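Local coordinates for protein arginine kinase (Cydia pomonella granulosis virus, PDB 6VVG) that probably acts as a serine/threonine protein kinase whose activity depends on side-to-side dimerization, and binds AMP in its nucleotide pocket, at residues L129-L132 / H133-N136; I137-N140 / D141-L144. One frame throughout, in Å; residues are numbered along the deposited sequence.

Interaction 1 of 2, residues L129-L132 / H133-N136; sequences LNDL and HKNN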
ATOM      1  N   LEU A 129      -0.235  -8.773  14.373  1.00 11.70           N
ATOM      2  CA  LEU A 129      -0.491  -7.389  13.987  1.00  9.27           C
ATOM      3  C   LEU A 129       0.786  -6.559  14.052  1.00  9.87           C
ATOM      4  O   LEU A 129       1.008  -5.684  13.207  1.00 10.35           O
ATOM      5  CB  LEU A 129      -1.574  -6.785  14.875  1.00  9.57           C
ATOM      6  CG  LEU A 129      -3.002  -7.252  14.579  1.00  9.90           C
ATOM      7  CD1 LEU A 129      -3.979  -6.721  15.626  1.00 11.45           C
ATOM      8  CD2 LEU A 129      -3.440  -6.831  13.183  1.00 12.30           C
ATOM      9  N   ASN A 130       1.644  -6.823  15.042  1.00 13.57           N
ATOM     10  CA  ASN A 130       2.925  -6.123  15.097  1.00 12.78           C
ATOM     11  C   ASN A 130       3.744  -6.388  13.845  1.00 13.48           C
ATOM     12  O   ASN A 130       4.344  -5.465  13.276  1.00 14.23           O
ATOM     13  CB  ASN A 130       3.714  -6.536  16.339  1.00  9.54           C
ATOM     14  CG  ASN A 130       4.949  -5.675  16.557  1.00  9.41           C
ATOM     15  OD1 ASN A 130       4.860  -4.450  16.634  1.00  9.76           O
ATOM     16  ND2 ASN A 130       6.107  -6.315  16.654  1.00 13.22           N
ATOM     17  N   ASP A 131       3.805  -7.650  13.397  1.00 10.22           N
ATOM     18  CA  ASP A 131       4.524  -7.976  12.179  0.50 13.83           C
ATOM     19  C   ASP A 131       3.995  -7.168  10.991  1.00 13.79           C
ATOM     20  O   ASP A 131       4.766  -6.634  10.201  1.00 12.72           O
ATOM     21  CB  ASP A 131       4.431  -9.475  11.892  0.50 17.62           C
ATOM     22  CG  ASP A 131       5.508  -9.959  10.939  0.50 18.57           C
ATOM     23  OD1 ASP A 131       6.510  -9.236  10.753  0.50 19.40           O
ATOM     24  OD2 ASP A 131       5.354 -11.060  10.370  0.50 17.43           O
ATOM     25  N   LEU A 132       2.667  -7.078  10.876  1.00 13.37           N
ATOM     26  CA  LEU A 132       2.085  -6.235   9.833  1.00 20.02           C
ATOM     27  C   LEU A 132       2.515  -4.786  10.000  1.00 10.01           C
ATOM     28  O   LEU A 132       2.878  -4.122   9.023  1.00 11.19           O
ATOM     29  CB  LEU A 132       0.564  -6.344   9.871  1.00 11.07           C
ATOM     30  CG  LEU A 132      -0.247  -5.355   9.036  1.00 14.49           C
ATOM     31  CD1 LEU A 132       0.187  -5.427   7.586  1.00 18.11           C
ATOM     32  CD2 LEU A 132      -1.740  -5.637   9.169  1.00 14.00           C
ATOM     33  N   HIS A 133       2.497  -4.284  11.236  1.00 10.02           N
ATOM     34  CA  HIS A 133       2.782  -2.879  11.491  1.00  9.07           C
ATOM     35  C   HIS A 133       4.204  -2.490  11.113  1.00 10.22           C
ATOM     36  O   HIS A 133       4.447  -1.316  10.818  1.00 10.71           O
ATOM     37  CB  HIS A 133       2.516  -2.576  12.966  1.00 11.22           C
ATOM     38  CG  HIS A 133       1.066  -2.653  13.341  1.00 12.42           C
ATOM     39  ND1 HIS A 133       0.637  -2.781  14.645  1.00 11.62           N
ATOM     40  CD2 HIS A 133      -0.053  -2.612  12.579  1.00 10.59           C
ATOM     41  CE1 HIS A 133      -0.684  -2.813  14.670  1.00  9.75           C
ATOM     42  NE2 HIS A 133      -1.127  -2.714  13.430  1.00 11.02           N
ATOM     43  N   LYS A 134       5.146  -3.436  11.108  1.00 10.46           N
ATOM     44  CA  LYS A 134       6.502  -3.108  10.685  1.00 13.41           C
ATOM     45  C   LYS A 134       6.536  -2.536   9.271  1.00 15.81           C
ATOM     46  O   LYS A 134       7.506  -1.862   8.905  1.00 10.74           O
ATOM     47  CB  LYS A 134       7.396  -4.347  10.761  1.00 15.14           C
ATOM     48  CG  LYS A 134       7.746  -4.822  12.172  1.00 21.88           C
ATOM     49  CD  LYS A 134       8.608  -6.088  12.106  1.00 22.07           C
ATOM     50  CE  LYS A 134       8.793  -6.732  13.472  1.00 41.90           C
ATOM     51  NZ  LYS A 134       8.531  -8.206  13.434  1.00 31.23           N
ATOM     52  N   ASN A 135       5.506  -2.798   8.469  1.00 14.55           N
ATOM     53  CA  ASN A 135       5.393  -2.259   7.121  1.00 13.00           C
ATOM     54  C   ASN A 135       4.715  -0.895   7.090  1.00 10.61           C
ATOM     55  O   ASN A 135       4.495  -0.355   5.999  1.00 12.50           O
ATOM     56  CB  ASN A 135       4.612  -3.235   6.234  1.00 10.51           C
ATOM     57  CG  ASN A 135       5.225  -4.625   6.215  1.00 17.37           C
ATOM     58  OD1 ASN A 135       6.268  -4.848   5.603  1.00 14.89           O
ATOM     59  ND2 ASN A 135       4.578  -5.568   6.892  1.00 18.20           N
ATOM     60  N   ASN A 136       4.392  -0.327   8.254  1.00 12.93           N
ATOM     61  CA  ASN A 136       3.638   0.925   8.351  1.00 12.80           C
ATOM     62  C   ASN A 136       2.268   0.788   7.690  1.00  6.89           C
ATOM     63  O   ASN A 136       1.783   1.692   7.006  1.00  8.09           O
ATOM     64  CB  ASN A 136       4.430   2.096   7.767  1.00 10.91           C
ATOM     65  CG  ASN A 136       5.393   2.702   8.781  1.00 17.37           C
ATOM     66  OD1 ASN A 136       5.503   2.219   9.909  1.00 19.92           O
ATOM     67  ND2 ASN A 136       6.091   3.759   8.386  1.00 15.31           N
TER
HETATM   68  O   HOH W   1       2.998  -2.501  16.111  1.00 12.06           O
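The imidazole of His-133 lies with one face on the carbonyl oxygen of Leu-129, which sits 3.0 Å from His-133 CG and toward the rim of the ring. At the edge, in the ring plane, a water lies 2.8 Å from His-133 ND1 and donates a hydrogen bond to Asn-130 OD1, 2.7 Å away, tying ring to amide. With CG tucked beside its own backbone N (chi1 -68°), the histidine folds back over the last turn of the helix. The same oxygen accepts the helical backbone bond from His-133 N to Leu-129 O, 2.8 Å long. The far ring nitrogen, NE2, bonds to Asp-195, and Trp-196 makes an edge-to-face contact with the ring.

Leu-132 O is gripped twice by one residue. Asn-135 N reaches Leu-132 O at 3.0 Å, standing 42° out of the carbonyl plane, and the side-chain Asn-135 ND2 joins Leu-132 O at 3.1 Å from the same face. This double hold fixes the asparagine amide against the helix end. Lys-134 N still bonds to Asn-130 O, while its side chain bends at the last torsion to set NZ 3.5 Å from Asp-131 OD1. That salt bridge is tentative, because Asp-131 has a second conformer; its OD2 bonds to Asn-70.

A type I turn that begins at His-133, the last helical residue, and runs to Asn-136 closes through the Asn-136 N to His-133 O bond, and Asn-136 takes positive phi, redirecting the chain. The whole arrangement ends helix 115-133 and leads into strand 137-138. Leu-129 and His-133 face helix 192-208, Leu-132 packs on Ile-137, and the side chain of Asn-136 bonds to Val-167 O of the second subunit.

Interaction 2 of 2, residues I137-N140 / D141-L144; sequences IVHN and DVKL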
ATOM      1  N   ILE A 137       1.640  -0.361   7.910  1.00  9.93           N
ATOM      2  CA  ILE A 137       0.272  -0.631   7.488  1.00 11.56           C
ATOM      3  C   ILE A 137      -0.508  -1.081   8.715  1.00 11.22           C
ATOM      4  O   ILE A 137       0.016  -1.826   9.551  1.00 11.72           O
ATOM      5  CB  ILE A 137       0.224  -1.709   6.385  1.00 16.50           C
ATOM      6  CG1 ILE A 137       0.973  -1.226   5.141  1.00 14.13           C
ATOM      7  CG2 ILE A 137      -1.213  -2.060   6.047  1.00 14.33           C
ATOM      8  CD1 ILE A 137       1.091  -2.269   4.042  1.00 12.66           C
ATOM      9  N   VAL A 138      -1.754  -0.631   8.828  1.00  8.23           N
ATOM     10  CA  VAL A 138      -2.648  -1.072   9.893  1.00 11.81           C
ATOM     11  C   VAL A 138      -3.778  -1.881   9.272  1.00 12.42           C
ATOM     12  O   VAL A 138      -4.204  -1.626   8.140  1.00  8.61           O
ATOM     13  CB  VAL A 138      -3.209   0.106  10.719  1.00 10.58           C
ATOM     14  CG1 VAL A 138      -2.112   0.702  11.595  1.00 19.76           C
ATOM     15  CG2 VAL A 138      -3.820   1.154   9.809  1.00 11.82           C
ATOM     16  N   HIS A 139      -4.261  -2.873  10.020  1.00 12.90           N
ATOM     17  CA  HIS A 139      -5.352  -3.709   9.526  1.00 11.83           C
ATOM     18  C   HIS A 139      -6.652  -2.914   9.451  1.00 11.07           C
ATOM     19  O   HIS A 139      -7.347  -2.928   8.427  1.00  9.19           O
ATOM     20  CB  HIS A 139      -5.509  -4.936  10.422  1.00 13.09           C
ATOM     21  CG  HIS A 139      -6.551  -5.900   9.952  1.00 11.96           C
ATOM     22  ND1 HIS A 139      -7.900  -5.660  10.091  1.00  6.85           N
ATOM     23  CD2 HIS A 139      -6.442  -7.104   9.344  1.00 10.28           C
ATOM     24  CE1 HIS A 139      -8.580  -6.675   9.590  1.00 11.88           C
ATOM     25  NE2 HIS A 139      -7.719  -7.565   9.129  1.00  9.52           N
ATOM     26  N   ASN A 140      -6.998  -2.217  10.530  1.00  9.73           N
ATOM     27  CA  ASN A 140      -8.059  -1.219  10.580  1.00  8.85           C
ATOM     28  C   ASN A 140      -9.468  -1.803  10.560  1.00 11.36           C
ATOM     29  O   ASN A 140     -10.427  -1.030  10.494  1.00  9.79           O
ATOM     30  CB  ASN A 140      -7.932  -0.207   9.428  1.00  8.57           C
ATOM     31  CG  ASN A 140      -8.890   0.969   9.556  1.00 14.02           C
ATOM     32  OD1 ASN A 140      -9.063   1.542  10.634  1.00  9.60           O
ATOM     33  ND2 ASN A 140      -9.515   1.338   8.445  1.00  8.11           N
ATOM     34  N   ASP A 141      -9.641  -3.123  10.578  1.00 11.28           N
ATOM     35  CA  ASP A 141     -10.970  -3.675  10.844  1.00 10.99           C
ATOM     36  C   ASP A 141     -10.861  -4.934  11.725  1.00 13.81           C
ATOM     37  O   ASP A 141     -11.472  -5.967  11.437  1.00 12.34           O
ATOM     38  CB  ASP A 141     -11.715  -3.983   9.535  1.00 14.48           C
ATOM     39  CG  ASP A 141     -13.211  -4.014   9.749  1.00 18.54           C
ATOM     40  OD1 ASP A 141     -13.709  -3.396  10.711  1.00 18.20           O
ATOM     41  OD2 ASP A 141     -13.913  -4.646   8.973  1.00 26.52           O
ATOM     42  N   VAL A 142      -9.939  -4.941  12.684  1.00  9.04           N
ATOM     43  CA  VAL A 142      -9.815  -6.057  13.617  1.00 12.07           C
ATOM     44  C   VAL A 142     -11.116  -6.213  14.396  1.00  7.23           C
ATOM     45  O   VAL A 142     -11.586  -5.264  15.035  1.00  9.68           O
ATOM     46  CB  VAL A 142      -8.639  -5.822  14.571  1.00 11.41           C
ATOM     47  CG1 VAL A 142      -8.538  -6.935  15.590  1.00 12.20           C
ATOM     48  CG2 VAL A 142      -7.346  -5.651  13.782  1.00  8.68           C
ATOM     49  N   LYS A 143     -11.697  -7.408  14.349  1.00 11.13           N
ATOM     50  CA  LYS A 143     -12.892  -7.731  15.117  1.00  8.90           C
ATOM     51  C   LYS A 143     -13.058  -9.243  15.113  1.00  6.74           C
ATOM     52  O   LYS A 143     -12.391  -9.960  14.362  1.00  7.49           O
ATOM     53  CB  LYS A 143     -14.133  -7.039  14.550  1.00 10.38           C
ATOM     54  CG  LYS A 143     -14.323  -7.199  13.048  1.00 13.92           C
ATOM     55  CD  LYS A 143     -15.656  -6.596  12.607  1.00 21.19           C
ATOM     56  CE  LYS A 143     -15.719  -6.428  11.096  1.00 24.96           C
ATOM     57  NZ  LYS A 143     -17.114  -6.205  10.618  1.00 34.60           N
ATOM     58  N   LEU A 144     -13.976  -9.717  15.956  1.00  9.20           N
ATOM     59  CA  LEU A 144     -14.176 -11.152  16.119  1.00 13.11           C
ATOM     60  C   LEU A 144     -14.380 -11.847  14.778  1.00 13.41           C
ATOM     61  O   LEU A 144     -13.800 -12.905  14.516  1.00 14.61           O
ATOM     62  CB  LEU A 144     -15.378 -11.405  17.029  1.00 12.26           C
ATOM     63  CG  LEU A 144     -15.362 -10.748  18.409  1.00 10.65           C
ATOM     64  CD1 LEU A 144     -16.710 -10.853  19.095  1.00 16.76           C
ATOM     65  CD2 LEU A 144     -14.275 -11.402  19.247  1.00 14.44           C
TER
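CG of His-139 is anti to the backbone N (chi1 -177°), and chi2 of -75° turns the ring so that ND1 faces the backbone of Asp-141 and Val-142. ND1 accepts a fairly straight hydrogen bond from Asp-141 N at 3.1 Å, the donor lying close to the ring plane. Val-142 turns CG2 back beside its own backbone N, which lets CG2 pack 3.7 Å from His-139 ND1. On the neighbouring corner of the ring, CE1 of His-139 comes within 3.5 Å of Asp-141 O. The other ring nitrogen, NE2, bonds to Cys-159 O, so the imidazole is held at both nitrogens and its rotation is fixed.

Between these residues Asn-140 has positive phi (74°), which bends the chain tightly. Its side chain bonds to Lys-184, Leu-163 O and Asp-174, while Asp-195 receives the backbone N-H groups of His-139 and Asn-140. The side chain of Asp-141 lies about 7 Å from the bound AMP, and by family resemblance Asp-141 probably corresponds to the catalytic-loop aspartate. His-139, Asn-140 and Asp-141 occupy the place of the kinase HRD motif in that loop, with asparagine where the motif has arginine.

In the fold
Interactions 1 and 2 follow one another without a break, with centres 11 Å apart: helix 115-133 ends in the turn of interaction 1, and strand 137-138 then runs into the catalytic loop of interaction 2. Leu-129 and Leu-132 of the helix pack on His-139, and Leu-129 also meets Val-142, so the loop rests on the helix end. Asp-195 on helix 192-208 joins the two, since its OD2 takes bonds from both His-133 NE2 and His-139 N. In kinase terms, this fastens the HRD region to two central helices. Ile-137 also packs on helix 59-66 and on Ile-166 of the second subunit, placing the strand close to that helix and to the dimer interface.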